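Local coordinates for protein putative rubredoxin reductase (Rhodopseudomonas palustris, PDB 3FG2) that uses bound FAD to pass electrons, probably from NADH, to a ferredoxin that supplies the cytochrome P450 CYP199A2, at residues Arg180-Glu185 / Gly364-Asn369; Tyr317-Ser322 / Phe376-Leu381; Ser351-Cys356 / Ala371-Phe376. All coordinates share one frame; numbering follows the deposited sequence.

Overall arrangement
All three contacts involve the C-terminal domain and its antiparallel sheet. The segments come in the order 180-185, 317-322, 351-356, 364-369, 371-376, 376-381. Contact 1 brings in a distant piece of the pyridine nucleotide-disulphide oxidoreductase part and joins it to strand 361-368. Contacts 2 and 3 lie wholly within the C-terminal domain and share helix 371-380, their segments overlapping at Phe-376. The centres of contacts 1 and 3 are about 9 Å apart, as are those of 2 and 3; 1 and 2 are about 12 Å apart. Together they join the helix to the sheet and the sheet to the rest of the protein, and contact 2 includes the end strand that reaches the flavin.

Contact 1: Arg180-Glu185 / Gly364-Asn369; sequences RVVTPE and GIESVN
Glu-366 reaches from strand 361-368 to Thr-183 and meets it at two points. Its OE2 accepts the backbone N-H of Thr-183 at 2.9 Å, on the syn lone pair, with an N-H...O angle of 155°. Its OE1 lies 2.6 Å from Thr-183 OG1. The Thr-183 hydroxyl sits between its own backbone N and carbonyl carbon (chi1 59°). This turns OG1 to the side of the backbone N, so that hydroxyl and amide can both meet the one carboxylate. The Glu-366 chain runs extended beyond CG, which carries the carboxylate across to the loop. Val-182 packs beside it, with CB 3.5 Å from Glu-366 OE2. A water bridges the same oxygen to the loop, donating one hydrogen bond to Glu-366 OE2 and one to Val-181 O, each 2.8 Å from the water oxygen. The buried OE2 is thus gripped by a backbone amide and a water. Thr-183 OG1 is also 2.8 Å from Glu-185 OE1, so two carboxylates crowd one hydroxyl. Such closeness would probably raise the proton affinity of one of them. Thr-183 is the N-cap residue of helix 184-196, though its side chain makes no capping bond. The contact joins the start of this helix to the C-terminal domain. Strand 361-368 lies between strands 327-333 and 351-358, and Thr-183 and Glu-366 both touch Cys-356 of the latter. Ile-186 of helix 184-196 also packs on Glu-366.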
loop_
_atom_site.group_PDB
_atom_site.type_symbol
_atom_site.label_atom_id
_atom_site.label_comp_id
_atom_site.label_asym_id
_atom_site.label_seq_id
_atom_site.Cartn_x
_atom_site.Cartn_y
_atom_site.Cartn_z
ATOM N N ARG A 180 -7.396 11.026 -2.507
ATOM C CA ARG A 180 -7.980 9.698 -2.638
ATOM C C ARG A 180 -8.109 8.968 -1.300
ATOM O O ARG A 180 -8.878 8.010 -1.191
ATOM C CB ARG A 180 -7.112 8.860 -3.587
ATOM C CG ARG A 180 -7.518 7.400 -3.764
ATOM C CD ARG A 180 -8.826 7.261 -4.548
ATOM N NE ARG A 180 -9.961 6.977 -3.674
ATOM C CZ ARG A 180 -10.342 5.759 -3.303
ATOM N NH1 ARG A 180 -9.688 4.688 -3.732
ATOM N NH2 ARG A 180 -11.374 5.613 -2.488
ATOM N N VAL A 181 -7.386 9.425 -0.277
ATOM C CA VAL A 181 -7.407 8.720 1.000
ATOM C C VAL A 181 -7.665 9.446 2.325
ATOM O O VAL A 181 -7.921 8.782 3.328
ATOM C CB VAL A 181 -6.099 7.911 1.168
ATOM C CG1 VAL A 181 -6.050 6.779 0.154
ATOM C CG2 VAL A 181 -4.897 8.826 0.970
ATOM N N VAL A 182 -7.589 10.775 2.355
ATOM C CA VAL A 182 -7.833 11.503 3.607
ATOM C C VAL A 182 -8.794 12.668 3.403
ATOM O O VAL A 182 -9.012 13.106 2.265
ATOM C CB VAL A 182 -6.514 12.074 4.216
ATOM C CG1 VAL A 182 -5.486 10.968 4.369
ATOM C CG2 VAL A 182 -5.967 13.200 3.340
ATOM N N THR A 183 -9.363 13.171 4.497
ATOM C CA THR A 183 -10.289 14.304 4.414
ATOM C C THR A 183 -9.490 15.623 4.370
ATOM O O THR A 183 -8.321 15.666 4.761
ATOM C CB THR A 183 -11.298 14.307 5.602
ATOM O OG1 THR A 183 -10.596 14.383 6.853
ATOM C CG2 THR A 183 -12.143 13.039 5.575
ATOM N N PRO A 184 -10.113 16.715 3.899
ATOM C CA PRO A 184 -9.475 18.033 3.786
ATOM C C PRO A 184 -8.628 18.543 4.956
ATOM O O PRO A 184 -7.577 19.144 4.734
ATOM C CB PRO A 184 -10.651 18.960 3.478
ATOM C CG PRO A 184 -11.568 18.069 2.692
ATOM C CD PRO A 184 -11.532 16.796 3.515
ATOM N N GLU A 185 -9.071 18.319 6.190
ATOM C CA GLU A 185 -8.307 18.797 7.340
ATOM C C GLU A 185 -6.919 18.158 7.408
ATOM O O GLU A 185 -5.968 18.780 7.881
ATOM C CB GLU A 185 -9.059 18.541 8.651
ATOM C CG GLU A 185 -10.497 19.043 8.675
ATOM C CD GLU A 185 -11.440 18.198 7.796
ATOM O OE1 GLU A 185 -11.234 16.961 7.690
ATOM O OE2 GLU A 185 -12.399 18.772 7.225
ATOM N N GLY A 364 -14.519 6.737 10.845
ATOM C CA GLY A 364 -13.073 6.631 10.839
ATOM C C GLY A 364 -12.380 7.724 11.610
ATOM O O GLY A 364 -12.972 8.775 11.872
ATOM N N ILE A 365 -11.127 7.470 11.985
ATOM C CA ILE A 365 -10.334 8.451 12.713
ATOM C C ILE A 365 -8.971 8.586 12.064
ATOM O O ILE A 365 -8.260 7.595 11.886
ATOM C CB ILE A 365 -10.078 8.054 14.169
ATOM C CG1 ILE A 365 -11.390 7.801 14.904
ATOM C CG2 ILE A 365 -9.316 9.168 14.868
ATOM C CD1 ILE A 365 -11.186 7.430 16.378
ATOM N N GLU A 366 -8.617 9.819 11.722
ATOM C CA GLU A 366 -7.337 10.137 11.103
ATOM C C GLU A 366 -6.566 10.914 12.165
ATOM O O GLU A 366 -6.890 12.065 12.455
ATOM C CB GLU A 366 -7.566 11.007 9.870
ATOM C CG GLU A 366 -8.581 10.438 8.883
ATOM C CD GLU A 366 -9.079 11.498 7.911
ATOM O OE1 GLU A 366 -9.615 12.530 8.383
ATOM O OE2 GLU A 366 -8.936 11.305 6.683
ATOM N N SER A 367 -5.555 10.278 12.744
ATOM C CA SER A 367 -4.770 10.886 13.812
ATOM C C SER A 367 -3.355 11.298 13.439
ATOM O O SER A 367 -2.592 10.494 12.925
ATOM C CB SER A 367 -4.697 9.922 14.997
ATOM O OG SER A 367 -5.986 9.468 15.369
ATOM N N VAL A 368 -3.009 12.551 13.715
ATOM C CA VAL A 368 -1.669 13.055 13.439
ATOM C C VAL A 368 -0.919 13.143 14.762
ATOM O O VAL A 368 -1.311 13.897 15.653
ATOM C CB VAL A 368 -1.702 14.457 12.799
ATOM C CG1 VAL A 368 -0.300 15.054 12.782
ATOM C CG2 VAL A 368 -2.241 14.369 11.392
ATOM N N ASN A 369 0.158 12.372 14.883
ATOM C CA ASN A 369 0.963 12.340 16.106
ATOM C C ASN A 369 0.073 12.242 17.350
ATOM O O ASN A 369 0.250 12.990 18.313
ATOM C CB ASN A 369 1.835 13.593 16.211
ATOM C CG ASN A 369 2.663 13.841 14.966
ATOM O OD1 ASN A 369 3.354 12.942 14.460
ATOM N ND2 ASN A 369 2.615 15.079 14.471
HETATM O O HOH W 1 -8.994 8.618 5.858
#

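Contact 2: Tyr317-Ser322 / Phe376-Leu381; sequences YPWFWS and FGRKIL. With FAD (flavin-adenine dinucleotide), chain B.
A cation-pi stack of Arg-378 on Trp-319 ties helix 371-380 to strand 319-324, the strand of the C-terminal domain that carries Trp-321 to the flavin. The guanidinium lies flat over the indole, with planes 6° apart. Arg-378 CZ is 3.5 Å from Trp-319 CE2, and NE is 3.5 Å from Trp-319 CD1. Arg-378 CD adds a CH-pi contact over the five-membered ring. The arginine chain is bent at chi2 (-85°) and chi3 (-72°), which folds the guanidinium back over the ring. Arg-378 NH1 is also hydrogen-bonded to His-374 NE2, which limits the turning of the guanidinium. Tyr-317 makes a second, apolar patch. Its OH end is 3.4 Å from Leu-381 CB, and its CZ 3.6 Å from the same carbon. On the flavin side, the pyrimidine edge of FAD meets the face of Trp-321, with N3 over the middle of the indole and 3.4 Å from Trp-321 CD2. FAD O4 is 3.2 Å from Trp-321 NE1. A serine in place of Trp-321 would probably leave the N3 and O4 edge of the flavin without its aromatic cover and open a gap there. Val-332 of the adjoining strand 327-333 touches Tyr-317, Arg-378 and Leu-381. Helix 293-306 packs on strand 319-324, with Gln-294 against Trp-319 and Val-293 against Trp-321.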
loop_
_atom_site.group_PDB
_atom_site.type_symbol
_atom_site.label_atom_id
_atom_site.label_comp_id
_atom_site.label_asym_id
_atom_site.label_seq_id
_atom_site.Cartn_x
_atom_site.Cartn_y
_atom_site.Cartn_z
ATOM N N TYR A 317 -10.431 -5.532 10.116
ATOM C CA TYR A 317 -10.785 -4.120 10.129
ATOM C C TYR A 317 -9.644 -3.276 9.569
ATOM O O TYR A 317 -8.513 -3.333 10.057
ATOM C CB TYR A 317 -11.130 -3.627 11.528
ATOM C CG TYR A 317 -12.017 -2.414 11.444
ATOM C CD1 TYR A 317 -13.399 -2.553 11.290
ATOM C CD2 TYR A 317 -11.475 -1.132 11.413
ATOM C CE1 TYR A 317 -14.222 -1.438 11.101
ATOM C CE2 TYR A 317 -12.288 -0.011 11.223
ATOM C CZ TYR A 317 -13.660 -0.173 11.070
ATOM O OH TYR A 317 -14.473 0.923 10.908
ATOM N N PRO A 318 -9.946 -2.453 8.553
ATOM C CA PRO A 318 -8.984 -1.581 7.880
ATOM C C PRO A 318 -8.383 -0.410 8.656
ATOM O O PRO A 318 -9.088 0.374 9.303
ATOM C CB PRO A 318 -9.761 -1.113 6.654
ATOM C CG PRO A 318 -11.136 -0.965 7.197
ATOM C CD PRO A 318 -11.306 -2.230 8.024
ATOM N N TRP A 319 -7.063 -0.310 8.580
ATOM C CA TRP A 319 -6.322 0.781 9.192
ATOM C C TRP A 319 -5.032 0.971 8.401
ATOM O O TRP A 319 -4.466 0.012 7.870
ATOM C CB TRP A 319 -6.033 0.528 10.682
ATOM C CG TRP A 319 -5.441 -0.795 11.036
ATOM C CD1 TRP A 319 -6.117 -1.938 11.349
ATOM C CD2 TRP A 319 -4.049 -1.102 11.167
ATOM N NE1 TRP A 319 -5.233 -2.941 11.675
ATOM C CE2 TRP A 319 -3.957 -2.456 11.568
ATOM C CE3 TRP A 319 -2.870 -0.367 10.985
ATOM C CZ2 TRP A 319 -2.730 -3.089 11.791
ATOM C CZ3 TRP A 319 -1.654 -0.992 11.208
ATOM C CH2 TRP A 319 -1.594 -2.344 11.605
ATOM N N PHE A 320 -4.585 2.216 8.306
ATOM C CA PHE A 320 -3.390 2.542 7.545
ATOM C C PHE A 320 -2.539 3.544 8.313
ATOM O O PHE A 320 -2.957 4.056 9.361
ATOM C CB PHE A 320 -3.788 3.179 6.210
ATOM C CG PHE A 320 -5.045 2.603 5.597
ATOM C CD1 PHE A 320 -4.975 1.776 4.477
ATOM C CD2 PHE A 320 -6.303 2.913 6.123
ATOM C CE1 PHE A 320 -6.135 1.266 3.887
ATOM C CE2 PHE A 320 -7.476 2.408 5.543
ATOM C CZ PHE A 320 -7.388 1.584 4.421
ATOM N N TRP A 321 -1.347 3.824 7.794
ATOM C CA TRP A 321 -0.473 4.817 8.411
ATOM C C TRP A 321 0.497 5.376 7.378
ATOM O O TRP A 321 0.670 4.806 6.302
ATOM C CB TRP A 321 0.280 4.227 9.604
ATOM C CG TRP A 321 1.545 3.485 9.270
ATOM C CD1 TRP A 321 2.806 4.007 9.178
ATOM C CD2 TRP A 321 1.672 2.080 9.032
ATOM N NE1 TRP A 321 3.709 3.012 8.905
ATOM C CE2 TRP A 321 3.042 1.817 8.809
ATOM C CE3 TRP A 321 0.762 1.016 8.987
ATOM C CZ2 TRP A 321 3.527 0.527 8.544
ATOM C CZ3 TRP A 321 1.244 -0.269 8.724
ATOM C CH2 TRP A 321 2.616 -0.498 8.507
ATOM N N SER A 322 1.108 6.510 7.703
ATOM C CA SER A 322 2.052 7.156 6.803
ATOM C C SER A 322 3.013 7.978 7.653
ATOM O O SER A 322 2.596 8.617 8.622
ATOM C CB SER A 322 1.299 8.066 5.823
ATOM O OG SER A 322 2.167 8.600 4.842
ATOM N N PHE A 376 -8.134 4.167 20.292
ATOM C CA PHE A 376 -9.552 4.308 20.603
ATOM C C PHE A 376 -10.384 3.794 19.431
ATOM O O PHE A 376 -11.319 3.016 19.613
ATOM C CB PHE A 376 -9.901 5.775 20.863
ATOM C CG PHE A 376 -11.372 6.021 21.021
ATOM C CD1 PHE A 376 -12.058 5.527 22.127
ATOM C CD2 PHE A 376 -12.081 6.716 20.052
ATOM C CE1 PHE A 376 -13.428 5.724 22.262
ATOM C CE2 PHE A 376 -13.447 6.919 20.178
ATOM C CZ PHE A 376 -14.125 6.420 21.289
ATOM N N GLY A 377 -10.041 4.240 18.227
ATOM C CA GLY A 377 -10.764 3.795 17.054
ATOM C C GLY A 377 -10.601 2.304 16.795
ATOM O O GLY A 377 -11.584 1.601 16.549
ATOM N N ARG A 378 -9.362 1.818 16.861
ATOM C CA ARG A 378 -9.071 0.404 16.618
ATOM C C ARG A 378 -9.882 -0.522 17.515
ATOM O O ARG A 378 -10.136 -1.664 17.162
ATOM C CB ARG A 378 -7.570 0.124 16.807
ATOM C CG ARG A 378 -6.658 0.746 15.732
ATOM C CD ARG A 378 -6.526 -0.143 14.484
ATOM N NE ARG A 378 -5.721 -1.335 14.747
ATOM C CZ ARG A 378 -4.391 -1.349 14.833
ATOM N NH1 ARG A 378 -3.694 -0.234 14.670
ATOM N NH2 ARG A 378 -3.755 -2.480 15.106
ATOM N N LYS A 379 -10.296 -0.022 18.672
ATOM C CA LYS A 379 -11.073 -0.828 19.605
ATOM C C LYS A 379 -12.582 -0.655 19.417
ATOM O O LYS A 379 -13.333 -1.629 19.414
ATOM C CB LYS A 379 -10.685 -0.464 21.046
ATOM C CG LYS A 379 -11.627 -0.984 22.138
ATOM C CD LYS A 379 -11.693 -2.509 22.184
ATOM C CE LYS A 379 -12.658 -3.004 23.273
ATOM N NZ LYS A 379 -12.265 -2.571 24.652
ATOM N N ILE A 380 -13.013 0.588 19.249
ATOM C CA ILE A 380 -14.428 0.905 19.099
ATOM C C ILE A 380 -15.035 0.620 17.718
ATOM O O ILE A 380 -16.129 0.061 17.619
ATOM C CB ILE A 380 -14.678 2.396 19.457
ATOM C CG1 ILE A 380 -16.167 2.715 19.411
ATOM C CG2 ILE A 380 -13.948 3.299 18.475
ATOM C CD1 ILE A 380 -16.466 4.204 19.493
ATOM N N LEU A 381 -14.337 0.993 16.652
ATOM C CA LEU A 381 -14.878 0.786 15.315
ATOM C C LEU A 381 -15.180 -0.664 14.945
ATOM O O LEU A 381 -16.205 -0.945 14.339
ATOM C CB LEU A 381 -13.959 1.425 14.272
ATOM C CG LEU A 381 -13.927 2.954 14.398
ATOM C CD1 LEU A 381 -12.816 3.532 13.533
ATOM C CD2 LEU A 381 -15.291 3.527 14.004
HETATM P PA FAD B . 3.277 -6.862 -2.432
HETATM O O1A FAD B . 3.402 -5.843 -3.506
HETATM O O2A FAD B . 3.923 -6.718 -1.250
HETATM O O5B FAD B . 4.005 -8.039 -3.103
HETATM C C5B FAD B . 3.644 -8.608 -4.401
HETATM C C4B FAD B . 4.832 -9.528 -4.756
HETATM O O4B FAD B . 4.358 -10.465 -5.796
HETATM C C3B FAD B . 6.062 -8.826 -5.360
HETATM O O3B FAD B . 7.301 -9.175 -4.828
HETATM C C2B FAD B . 5.864 -9.066 -6.830
HETATM O O2B FAD B . 7.024 -8.898 -7.585
HETATM C C1B FAD B . 5.407 -10.495 -6.819
HETATM N N9A FAD B . 4.699 -10.986 -8.003
HETATM C C8A FAD B . 3.821 -10.287 -8.793
HETATM N N7A FAD B . 3.347 -11.007 -9.802
HETATM C C5A FAD B . 3.936 -12.231 -9.674
HETATM C C6A FAD B . 3.827 -13.468 -10.480
HETATM N N6A FAD B . 3.076 -13.593 -11.550
HETATM N N1A FAD B . 4.591 -14.524 -10.026
HETATM C C2A FAD B . 5.391 -14.438 -8.911
HETATM N N3A FAD B . 5.547 -13.349 -8.122
HETATM C C4A FAD B . 4.797 -12.266 -8.544
HETATM N N1 FAD B . 1.016 0.060 3.745
HETATM C C2 FAD B . 0.796 0.419 5.010
HETATM O O2 FAD B . -0.136 -0.006 5.624
HETATM N N3 FAD B . 1.661 1.325 5.705
HETATM C C4 FAD B . 2.777 1.872 5.095
HETATM O O4 FAD B . 3.493 2.634 5.719
HETATM C C4X FAD B . 3.031 1.483 3.711
HETATM N N5 FAD B . 4.114 1.978 3.063
HETATM C C5X FAD B . 4.332 1.584 1.755
HETATM C C6 FAD B . 5.482 2.104 1.095
HETATM C C7 FAD B . 5.787 1.762 -0.207
HETATM C C7M FAD B . 7.023 2.343 -0.863
HETATM C C8 FAD B . 4.911 0.842 -0.942
HETATM C C8M FAD B . 5.185 0.421 -2.369
HETATM C C9 FAD B . 3.767 0.324 -0.300
HETATM C C9A FAD B . 3.472 0.683 1.037
HETATM N N10 FAD B . 2.317 0.174 1.767
HETATM C C10 FAD B . 2.091 0.548 3.062
HETATM C "C1'" FAD B . 1.420 -0.764 1.047
HETATM C "C2'" FAD B . 1.861 -2.238 1.300
HETATM O "O2'" FAD B . 3.216 -2.363 0.929
HETATM C "C3'" FAD B . 0.971 -3.139 0.468
HETATM O "O3'" FAD B . -0.380 -2.998 0.893
HETATM C "C4'" FAD B . 1.406 -4.585 0.629
HETATM O "O4'" FAD B . 2.786 -4.750 0.208
HETATM C "C5'" FAD B . 0.507 -5.453 -0.217
HETATM O "O5'" FAD B . 1.016 -6.939 -0.058
HETATM P P FAD B . 0.923 -7.878 -1.227
HETATM O O1P FAD B . 1.491 -9.193 -0.622
HETATM O O2P FAD B . -0.353 -7.984 -1.778
HETATM O O3P FAD B . 1.793 -7.423 -2.316
#

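Contact 3: Ser351-Cys356 / Ala371-Phe376; sequences SFSAFC and AADHVF
Ser-353 OG donates a hydrogen bond of 2.7 Å to Asp-373 OD2, using the anti lone pair of that oxygen. The Asp-373 CG is anti to the carbonyl carbon (chi1 -72°), and the side chain leans out of the first turns of the helix to the strand. Phe-355 meets the same carboxylate edge-on. Its CE1 lies 3.9 Å from Asp-373 OD2, which sits in the plane of the ring, and the ring and carboxylate planes are 79° apart. Further along, Phe-355 CE2 packs 4.0 Å from Phe-376 CE2, the two side chains crossing at about a right angle. Buried polar and aromatic pairs thus pack this helix on one face of the domain's antiparallel sheet, away from the FAD site. The second shell steadies the polar one. Arg-370 NH1 makes a salt bridge with Asp-373 OD2, and Ser-367 OG is hydrogen-bonded to Ser-353 OG. Phe-376 also packs on Leu-399, Ala-402 and Ala-403 of the C-terminal helix 399-403. The axes of helix segment 371-376 and strand segment 351-356 approach to 8.5 Å, and their chain directions differ by 29°. Strand 351-358 lies between strands 361-368 and 340-344, and helix 371-380 follows strand 361-368 and folds back over the sheet.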
loop_
_atom_site.group_PDB
_atom_site.type_symbol
_atom_site.label_atom_id
_atom_site.label_comp_id
_atom_site.label_asym_id
_atom_site.label_seq_id
_atom_site.Cartn_x
_atom_site.Cartn_y
_atom_site.Cartn_z
ATOM N N SER A 351 -0.725 17.880 17.081
ATOM C CA SER A 351 -1.210 16.633 17.647
ATOM C C SER A 351 -2.715 16.767 17.721
ATOM O O SER A 351 -3.246 17.507 18.553
ATOM C CB SER A 351 -0.651 16.384 19.041
ATOM O OG SER A 351 -1.162 15.165 19.550
ATOM N N PHE A 352 -3.404 16.058 16.837
ATOM C CA PHE A 352 -4.851 16.132 16.797
ATOM C C PHE A 352 -5.374 14.986 15.952
ATOM O O PHE A 352 -4.603 14.259 15.316
ATOM C CB PHE A 352 -5.274 17.457 16.159
ATOM C CG PHE A 352 -4.996 17.523 14.685
ATOM C CD1 PHE A 352 -5.928 17.052 13.766
ATOM C CD2 PHE A 352 -3.775 17.993 14.216
ATOM C CE1 PHE A 352 -5.648 17.042 12.408
ATOM C CE2 PHE A 352 -3.480 17.989 12.854
ATOM C CZ PHE A 352 -4.417 17.513 11.948
ATOM N N SER A 353 -6.690 14.845 15.933
ATOM C CA SER A 353 -7.331 13.802 15.152
ATOM C C SER A 353 -8.581 14.357 14.477
ATOM O O SER A 353 -9.227 15.285 14.979
ATOM C CB SER A 353 -7.714 12.615 16.048
ATOM O OG SER A 353 -6.569 12.005 16.622
ATOM N N ALA A 354 -8.907 13.798 13.323
ATOM C CA ALA A 354 -10.100 14.208 12.615
ATOM C C ALA A 354 -11.076 13.046 12.756
ATOM O O ALA A 354 -10.859 11.965 12.193
ATOM C CB ALA A 354 -9.787 14.467 11.153
ATOM N N PHE A 355 -12.133 13.251 13.539
ATOM C CA PHE A 355 -13.136 12.214 13.714
ATOM C C PHE A 355 -14.120 12.387 12.573
ATOM O O PHE A 355 -14.835 13.383 12.490
ATOM C CB PHE A 355 -13.831 12.351 15.076
ATOM C CG PHE A 355 -13.024 11.812 16.221
ATOM C CD1 PHE A 355 -11.724 12.257 16.446
ATOM C CD2 PHE A 355 -13.562 10.858 17.077
ATOM C CE1 PHE A 355 -10.972 11.761 17.503
ATOM C CE2 PHE A 355 -12.818 10.351 18.142
ATOM C CZ PHE A 355 -11.518 10.806 18.354
ATOM N N CYS A 356 -14.145 11.412 11.677
ATOM C CA CYS A 356 -15.017 11.490 10.522
ATOM C C CYS A 356 -16.310 10.736 10.731
ATOM O O CYS A 356 -16.306 9.570 11.150
ATOM C CB CYS A 356 -14.287 10.941 9.305
ATOM S SG CYS A 356 -12.632 11.610 9.154
ATOM N N ALA A 371 -1.289 8.839 18.938
ATOM C CA ALA A 371 -1.526 7.401 19.043
ATOM C C ALA A 371 -2.721 6.978 19.896
ATOM O O ALA A 371 -3.351 5.957 19.621
ATOM C CB ALA A 371 -0.264 6.710 19.550
ATOM N N ALA A 372 -3.035 7.750 20.927
ATOM C CA ALA A 372 -4.152 7.412 21.806
ATOM C C ALA A 372 -5.497 7.413 21.089
ATOM O O ALA A 372 -6.334 6.561 21.354
ATOM C CB ALA A 372 -4.195 8.369 23.007
ATOM N N ASP A 373 -5.710 8.364 20.189
ATOM C CA ASP A 373 -6.975 8.419 19.466
ATOM C C ASP A 373 -7.094 7.232 18.506
ATOM O O ASP A 373 -8.186 6.708 18.278
ATOM C CB ASP A 373 -7.104 9.747 18.705
ATOM C CG ASP A 373 -7.351 10.936 19.635
ATOM O OD1 ASP A 373 -7.505 10.720 20.852
ATOM O OD2 ASP A 373 -7.400 12.091 19.154
ATOM N N HIS A 374 -5.964 6.802 17.958
ATOM C CA HIS A 374 -5.942 5.674 17.034
ATOM C C HIS A 374 -6.315 4.376 17.750
ATOM O O HIS A 374 -7.058 3.547 17.214
ATOM C CB HIS A 374 -4.553 5.531 16.401
ATOM C CG HIS A 374 -4.473 4.458 15.362
ATOM N ND1 HIS A 374 -5.177 4.516 14.178
ATOM C CD2 HIS A 374 -3.791 3.287 15.339
ATOM C CE1 HIS A 374 -4.934 3.427 13.471
ATOM N NE2 HIS A 374 -4.096 2.666 14.152
ATOM N N VAL A 375 -5.793 4.197 18.959
ATOM C CA VAL A 375 -6.089 2.994 19.736
ATOM C C VAL A 375 -7.575 2.980 20.078
ATOM O O VAL A 375 -8.196 1.926 20.140
ATOM C CB VAL A 375 -5.249 2.946 21.038
ATOM C CG1 VAL A 375 -5.741 1.832 21.951
ATOM C CG2 VAL A 375 -3.787 2.728 20.687
ATOM N N PHE A 376 -8.134 4.167 20.292
ATOM C CA PHE A 376 -9.552 4.308 20.603
ATOM C C PHE A 376 -10.384 3.794 19.431
ATOM O O PHE A 376 -11.319 3.016 19.613
ATOM C CB PHE A 376 -9.901 5.775 20.863
ATOM C CG PHE A 376 -11.372 6.021 21.021
ATOM C CD1 PHE A 376 -12.058 5.527 22.127
ATOM C CD2 PHE A 376 -12.081 6.716 20.052
ATOM C CE1 PHE A 376 -13.428 5.724 22.262
ATOM C CE2 PHE A 376 -13.447 6.919 20.178
ATOM C CZ PHE A 376 -14.125 6.420 21.289
#